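Local coordinates for inositol-1,4,5-trisphosphate 5-phosphatase 1 (Schizosaccharomyces pombe, PDB 1I9Z), which removes the 5-phosphate from soluble and lipid inositol polyphosphates, here as the isolated catalytic domain of a synaptojanin-like protein that controls cellular phosphoinositide levels, at residues Ser31-Asn35 with Leu301-His306; Asn45-Pro49 with Arg307-Ala311. One frame throughout, in Å; residues are numbered along the deposited sequence.

Interaction 1: residues Ser31-Asn35 with Leu301-His306; sequences SYNLN and LYYSDH
The end of strand 20-33 (S31-N33) runs in extended conformation into a loop, L34 near helical values and N35 at phi/psi 55/31, and meets the irregular L301-H306. CA atoms lie 6.1 Å apart for N33 and H306 and 5.3 Å for L34 and S304. One direct hydrogen bond joins the segments, from S304 OG (chi1 t) to N33 O at 2.7 Å. The same hydroxyl accepts from H306 N at 3.1 Å, an ST turn, while N33 OD1 accepts from N35 N at 3.0 Å, an Asx turn. N33 CB (chi1 t) packs over the H306 ring face, 3.6 Å from its centroid, as a CH-pi contact. Y32 (chi1 t) brings CE2 within 3.9 Å of L301 CD1. Waters carry further polar links: one is bound by Y32 OH (2.7 Å), L301 O (2.7 Å), S304 N (3.0 Å) and H306 O (2.6 Å); another bridges N33 OD1 and D305 OD1, each at 2.8 Å; a third joins N35 ND2 (3.1 Å) to Y303 O (2.8 Å). N33 ND2 is hydrogen-bonded to D207 and E64, and H306 ND1 to D283. D305 touches the bound inositol 1,4-bisphosphate and the N35 side chain lies about 3 Å from calcium, so this polar, hydrated junction forms part of the active site of the 5-phosphatase domain.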
loop_
_atom_site.group_PDB
_atom_site.type_symbol
_atom_site.label_atom_id
_atom_site.label_comp_id
_atom_site.label_asym_id
_atom_site.label_seq_id
_atom_site.Cartn_x
_atom_site.Cartn_y
_atom_site.Cartn_z
ATOM N N SER A 31 7.298 3.992 1.943
ATOM C CA SER A 31 6.744 4.799 3.021
ATOM C C SER A 31 7.829 5.523 3.832
ATOM O O SER A 31 8.892 4.929 4.174
ATOM C CB SER A 31 5.894 3.901 3.965
ATOM O OG SER A 31 5.108 4.736 4.774
ATOM N N TYR A 32 7.559 6.783 4.190
ATOM C CA TYR A 32 8.509 7.558 4.967
ATOM C C TYR A 32 7.884 8.636 5.831
ATOM O O TYR A 32 7.219 9.532 5.306
ATOM C CB TYR A 32 9.525 8.198 3.992
ATOM C CG TYR A 32 10.864 8.670 4.561
ATOM C CD1 TYR A 32 11.223 8.520 5.909
ATOM C CD2 TYR A 32 11.831 9.218 3.687
ATOM C CE1 TYR A 32 12.530 8.936 6.369
ATOM C CE2 TYR A 32 13.075 9.608 4.130
ATOM C CZ TYR A 32 13.417 9.473 5.459
ATOM O OH TYR A 32 14.663 9.925 5.907
ATOM N N ASN A 33 7.995 8.514 7.157
ATOM C CA ASN A 33 7.553 9.575 8.059
ATOM C C ASN A 33 8.808 10.483 8.106
ATOM O O ASN A 33 9.854 10.131 8.673
ATOM C CB ASN A 33 7.304 9.081 9.509
ATOM C CG ASN A 33 6.909 10.202 10.393
ATOM O OD1 ASN A 33 7.548 11.265 10.369
ATOM N ND2 ASN A 33 5.866 10.004 11.234
ATOM N N LEU A 34 8.665 11.653 7.490
ATOM C CA LEU A 34 9.750 12.657 7.325
ATOM C C LEU A 34 10.138 13.529 8.477
ATOM O O LEU A 34 11.202 14.181 8.424
ATOM C CB LEU A 34 9.304 13.627 6.208
ATOM C CG LEU A 34 9.022 12.889 4.922
ATOM C CD1 LEU A 34 8.210 13.916 4.020
ATOM C CD2 LEU A 34 10.350 12.497 4.198
ATOM N N ASN A 35 9.280 13.603 9.509
ATOM C CA ASN A 35 9.551 14.490 10.624
ATOM C C ASN A 35 9.766 15.940 10.108
ATOM O O ASN A 35 10.593 16.702 10.682
ATOM C CB ASN A 35 10.776 14.027 11.406
ATOM C CG ASN A 35 10.900 14.694 12.750
ATOM O OD1 ASN A 35 9.912 14.972 13.448
ATOM N ND2 ASN A 35 12.158 14.991 13.126
ATOM N N LEU A 301 18.338 5.724 5.628
ATOM C CA LEU A 301 18.332 7.180 5.328
ATOM C C LEU A 301 18.195 7.820 6.705
ATOM O O LEU A 301 17.430 7.322 7.551
ATOM C CB LEU A 301 17.177 7.649 4.460
ATOM C CG LEU A 301 17.242 7.298 2.973
ATOM C CD1 LEU A 301 16.172 8.121 2.246
ATOM C CD2 LEU A 301 18.679 7.663 2.413
ATOM N N TYR A 302 18.873 8.947 6.925
ATOM C CA TYR A 302 18.987 9.525 8.259
ATOM C C TYR A 302 18.413 10.929 8.441
ATOM O O TYR A 302 18.722 11.608 9.450
ATOM C CB TYR A 302 20.524 9.545 8.587
ATOM C CG TYR A 302 21.155 8.159 8.702
ATOM C CD1 TYR A 302 21.605 7.450 7.562
ATOM C CD2 TYR A 302 21.306 7.581 9.953
ATOM C CE1 TYR A 302 22.219 6.146 7.691
ATOM C CE2 TYR A 302 21.880 6.313 10.124
ATOM C CZ TYR A 302 22.335 5.607 8.970
ATOM O OH TYR A 302 22.921 4.381 9.110
ATOM N N TYR A 303 17.562 11.354 7.495
ATOM C CA TYR A 303 17.030 12.704 7.554
ATOM C C TYR A 303 15.982 12.907 8.605
ATOM O O TYR A 303 15.693 14.042 8.968
ATOM C CB TYR A 303 16.385 13.091 6.215
ATOM C CG TYR A 303 17.259 12.783 5.041
ATOM C CD1 TYR A 303 16.754 12.142 3.921
ATOM C CD2 TYR A 303 18.620 13.163 5.041
ATOM C CE1 TYR A 303 17.589 11.844 2.795
ATOM C CE2 TYR A 303 19.422 12.911 3.932
ATOM C CZ TYR A 303 18.911 12.252 2.821
ATOM O OH TYR A 303 19.710 11.986 1.694
ATOM N N SER A 304 15.419 11.798 9.076
ATOM C CA SER A 304 14.283 11.845 10.008
ATOM C C SER A 304 14.543 11.006 11.270
ATOM O O SER A 304 15.607 10.369 11.386
ATOM C CB SER A 304 13.034 11.283 9.243
ATOM O OG SER A 304 11.895 11.147 10.121
ATOM N N ASP A 305 13.604 11.062 12.229
ATOM C CA ASP A 305 13.743 10.207 13.407
ATOM C C ASP A 305 13.127 8.825 13.079
ATOM O O ASP A 305 13.172 7.907 13.891
ATOM C CB ASP A 305 13.109 10.843 14.647
ATOM C CG ASP A 305 11.674 11.278 14.426
ATOM O OD1 ASP A 305 11.081 11.208 13.314
ATOM O OD2 ASP A 305 11.139 11.697 15.458
ATOM N N HIS A 306 12.571 8.656 11.884
ATOM C CA HIS A 306 12.136 7.322 11.426
ATOM C C HIS A 306 12.996 6.892 10.249
ATOM O O HIS A 306 13.499 7.739 9.488
ATOM C CB HIS A 306 10.720 7.303 10.826
ATOM C CG HIS A 306 9.640 7.556 11.816
ATOM N ND1 HIS A 306 8.605 6.663 12.041
ATOM C CD2 HIS A 306 9.378 8.641 12.575
ATOM C CE1 HIS A 306 7.744 7.204 12.894
ATOM N NE2 HIS A 306 8.192 8.410 13.232
HETATM O O HOH W 1 15.428 8.947 8.252
HETATM O O HOH W 2 8.447 11.934 12.899
HETATM O O HOH W 3 14.192 15.391 10.839
HETATM O O HOH W 4 10.824 14.830 16.512
#

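Interaction 2: residues Asn45-Pro49 with Arg307-Ala311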
loop_
_atom_site.group_PDB
_atom_site.type_symbol
_atom_site.label_atom_id
_atom_site.label_comp_id
_atom_site.label_asym_id
_atom_site.label_seq_id
_atom_site.Cartn_x
_atom_site.Cartn_y
_atom_site.Cartn_z
ATOM N N ASN A 45 19.012 4.998 -2.053
ATOM C CA ASN A 45 19.033 3.796 -1.187
ATOM C C ASN A 45 17.629 3.349 -0.838
ATOM O O ASN A 45 17.376 2.162 -0.546
ATOM C CB ASN A 45 19.834 4.094 0.096
ATOM C CG ASN A 45 21.352 4.226 -0.189
ATOM O OD1 ASN A 45 22.137 4.767 0.641
ATOM N ND2 ASN A 45 21.778 3.725 -1.383
ATOM N N TRP A 46 16.706 4.296 -0.897
ATOM C CA TRP A 46 15.324 3.964 -0.559
ATOM C C TRP A 46 14.471 3.463 -1.740
ATOM O O TRP A 46 13.797 2.431 -1.684
ATOM C CB TRP A 46 14.705 5.193 0.145
ATOM C CG TRP A 46 13.195 5.067 0.458
ATOM C CD1 TRP A 46 12.532 3.968 0.941
ATOM C CD2 TRP A 46 12.228 6.112 0.371
ATOM N NE1 TRP A 46 11.192 4.277 1.190
ATOM C CE2 TRP A 46 10.981 5.590 0.852
ATOM C CE3 TRP A 46 12.292 7.460 -0.052
ATOM C CZ2 TRP A 46 9.831 6.360 0.904
ATOM C CZ3 TRP A 46 11.181 8.236 -0.009
ATOM C CH2 TRP A 46 9.929 7.706 0.477
ATOM N N LEU A 47 14.511 4.218 -2.833
ATOM C CA LEU A 47 13.729 3.883 -3.997
ATOM C C LEU A 47 14.356 2.890 -4.972
ATOM O O LEU A 47 13.621 2.261 -5.748
ATOM C CB LEU A 47 13.336 5.194 -4.724
ATOM C CG LEU A 47 11.956 5.855 -4.410
ATOM C CD1 LEU A 47 11.309 5.401 -3.079
ATOM C CD2 LEU A 47 12.031 7.370 -4.507
ATOM N N PHE A 48 15.696 2.737 -4.959
ATOM C CA PHE A 48 16.342 1.742 -5.872
ATOM C C PHE A 48 17.249 0.886 -4.968
ATOM O O PHE A 48 18.469 0.788 -5.171
ATOM C CB PHE A 48 17.176 2.502 -6.898
ATOM C CG PHE A 48 16.390 3.570 -7.603
ATOM C CD1 PHE A 48 16.871 4.866 -7.673
ATOM C CD2 PHE A 48 15.211 3.234 -8.262
ATOM C CE1 PHE A 48 16.159 5.849 -8.430
ATOM C CE2 PHE A 48 14.497 4.172 -9.003
ATOM C CZ PHE A 48 14.976 5.482 -9.084
ATOM N N PRO A 49 16.654 0.277 -3.947
ATOM C CA PRO A 49 17.405 -0.537 -2.988
ATOM C C PRO A 49 17.962 -1.825 -3.465
ATOM O O PRO A 49 18.982 -2.299 -2.922
ATOM C CB PRO A 49 16.385 -0.791 -1.897
ATOM C CG PRO A 49 15.135 -1.082 -2.767
ATOM C CD PRO A 49 15.194 0.098 -3.753
ATOM N N ARG A 307 13.175 5.584 10.076
ATOM C CA ARG A 307 13.783 5.087 8.811
ATOM C C ARG A 307 12.668 4.838 7.847
ATOM O O ARG A 307 11.549 4.493 8.270
ATOM C CB ARG A 307 14.458 3.727 8.965
ATOM C CG ARG A 307 15.653 3.778 9.901
ATOM C CD ARG A 307 16.987 4.215 9.059
ATOM N NE ARG A 307 18.036 4.266 10.058
ATOM C CZ ARG A 307 18.367 5.316 10.793
ATOM N NH1 ARG A 307 17.809 6.533 10.635
ATOM N NH2 ARG A 307 19.141 5.103 11.876
ATOM N N PRO A 308 12.910 5.042 6.536
ATOM C CA PRO A 308 11.926 4.798 5.499
ATOM C C PRO A 308 11.893 3.274 5.280
ATOM O O PRO A 308 12.863 2.550 5.674
ATOM C CB PRO A 308 12.485 5.552 4.243
ATOM C CG PRO A 308 13.968 5.615 4.493
ATOM C CD PRO A 308 14.212 5.526 6.008
ATOM N N ILE A 309 10.795 2.780 4.699
ATOM C CA ILE A 309 10.673 1.337 4.410
ATOM C C ILE A 309 10.086 1.151 3.002
ATOM O O ILE A 309 9.628 2.125 2.351
ATOM C CB ILE A 309 9.715 0.618 5.408
ATOM C CG1 ILE A 309 8.337 1.279 5.390
ATOM C CG2 ILE A 309 10.285 0.697 6.817
ATOM C CD1 ILE A 309 7.208 0.440 6.116
ATOM N N TYR A 310 10.168 -0.069 2.476
ATOM C CA TYR A 310 9.528 -0.348 1.203
ATOM C C TYR A 310 9.116 -1.814 1.153
ATOM O O TYR A 310 9.606 -2.643 1.957
ATOM C CB TYR A 310 10.437 -0.016 -0.014
ATOM C CG TYR A 310 11.621 -0.966 -0.157
ATOM C CD1 TYR A 310 11.499 -2.138 -0.915
ATOM C CD2 TYR A 310 12.792 -0.736 0.522
ATOM C CE1 TYR A 310 12.553 -3.061 -1.005
ATOM C CE2 TYR A 310 13.858 -1.678 0.476
ATOM C CZ TYR A 310 13.731 -2.805 -0.287
ATOM O OH TYR A 310 14.800 -3.678 -0.399
ATOM N N ALA A 311 8.238 -2.134 0.206
ATOM C CA ALA A 311 7.836 -3.512 -0.019
ATOM C C ALA A 311 7.691 -3.625 -1.533
ATOM O O ALA A 311 7.367 -2.612 -2.208
ATOM C CB ALA A 311 6.464 -3.818 0.686
#
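W46, in the last turn of the short helix 44-47, makes the polar link to R307-A311. Its CA-to-CB bond points sideways, but the indole (chi1 t) extends to the start of strand 309-320, where NE1 donates to I309 O at 2.9 Å with an angle of 163°. P308 covers one face of the same indole: its CB sits 3.5 Å from the centroid of the five-membered ring and 10° off the normal, a CH-pi contact. Y32 also meets W46 edge-to-face. The chain leaves helical geometry at F48, and P49 then turns toward the strand, placing CG over the face of Y310, 3.6 Å from the ring centroid, with CG to CZ at 3.3 Å. The F28 ring also meets that of Y310, their planes about 10° apart. Two proline-aromatic CH-pi pairs, the proline coming from a different segment in each, accompany the one hydrogen bond between the segments. The arrangement packs a short helix and its exit against two neighbouring strands, 20-33 and 309-320, of the six-stranded sheet in this DNase I-like fold.

Overall arrangement
From the N terminus, strand 20-33 delivers 31-35, and the chain then reaches 45-49, the main part of helix 44-47 and its exit. After more than 250 residues that include the whole five-stranded sheet, it returns through 301-306 directly into 307-311. The two long loops closed by interactions 1 and 2 therefore cross, their segments alternating along the chain. Strands 20-33 and 309-320, antiparallel neighbours in the six-stranded sheet, connect the contacts: S31 O probably accepts a hydrogen bond from I309 N (2.9 Å), and Y32 CG packs on P308 CB (3.5 Å). With centres 11 Å apart, interaction 1 joins the loops at the ligand-binding end, whereas interaction 2 seats the helix on the sheet.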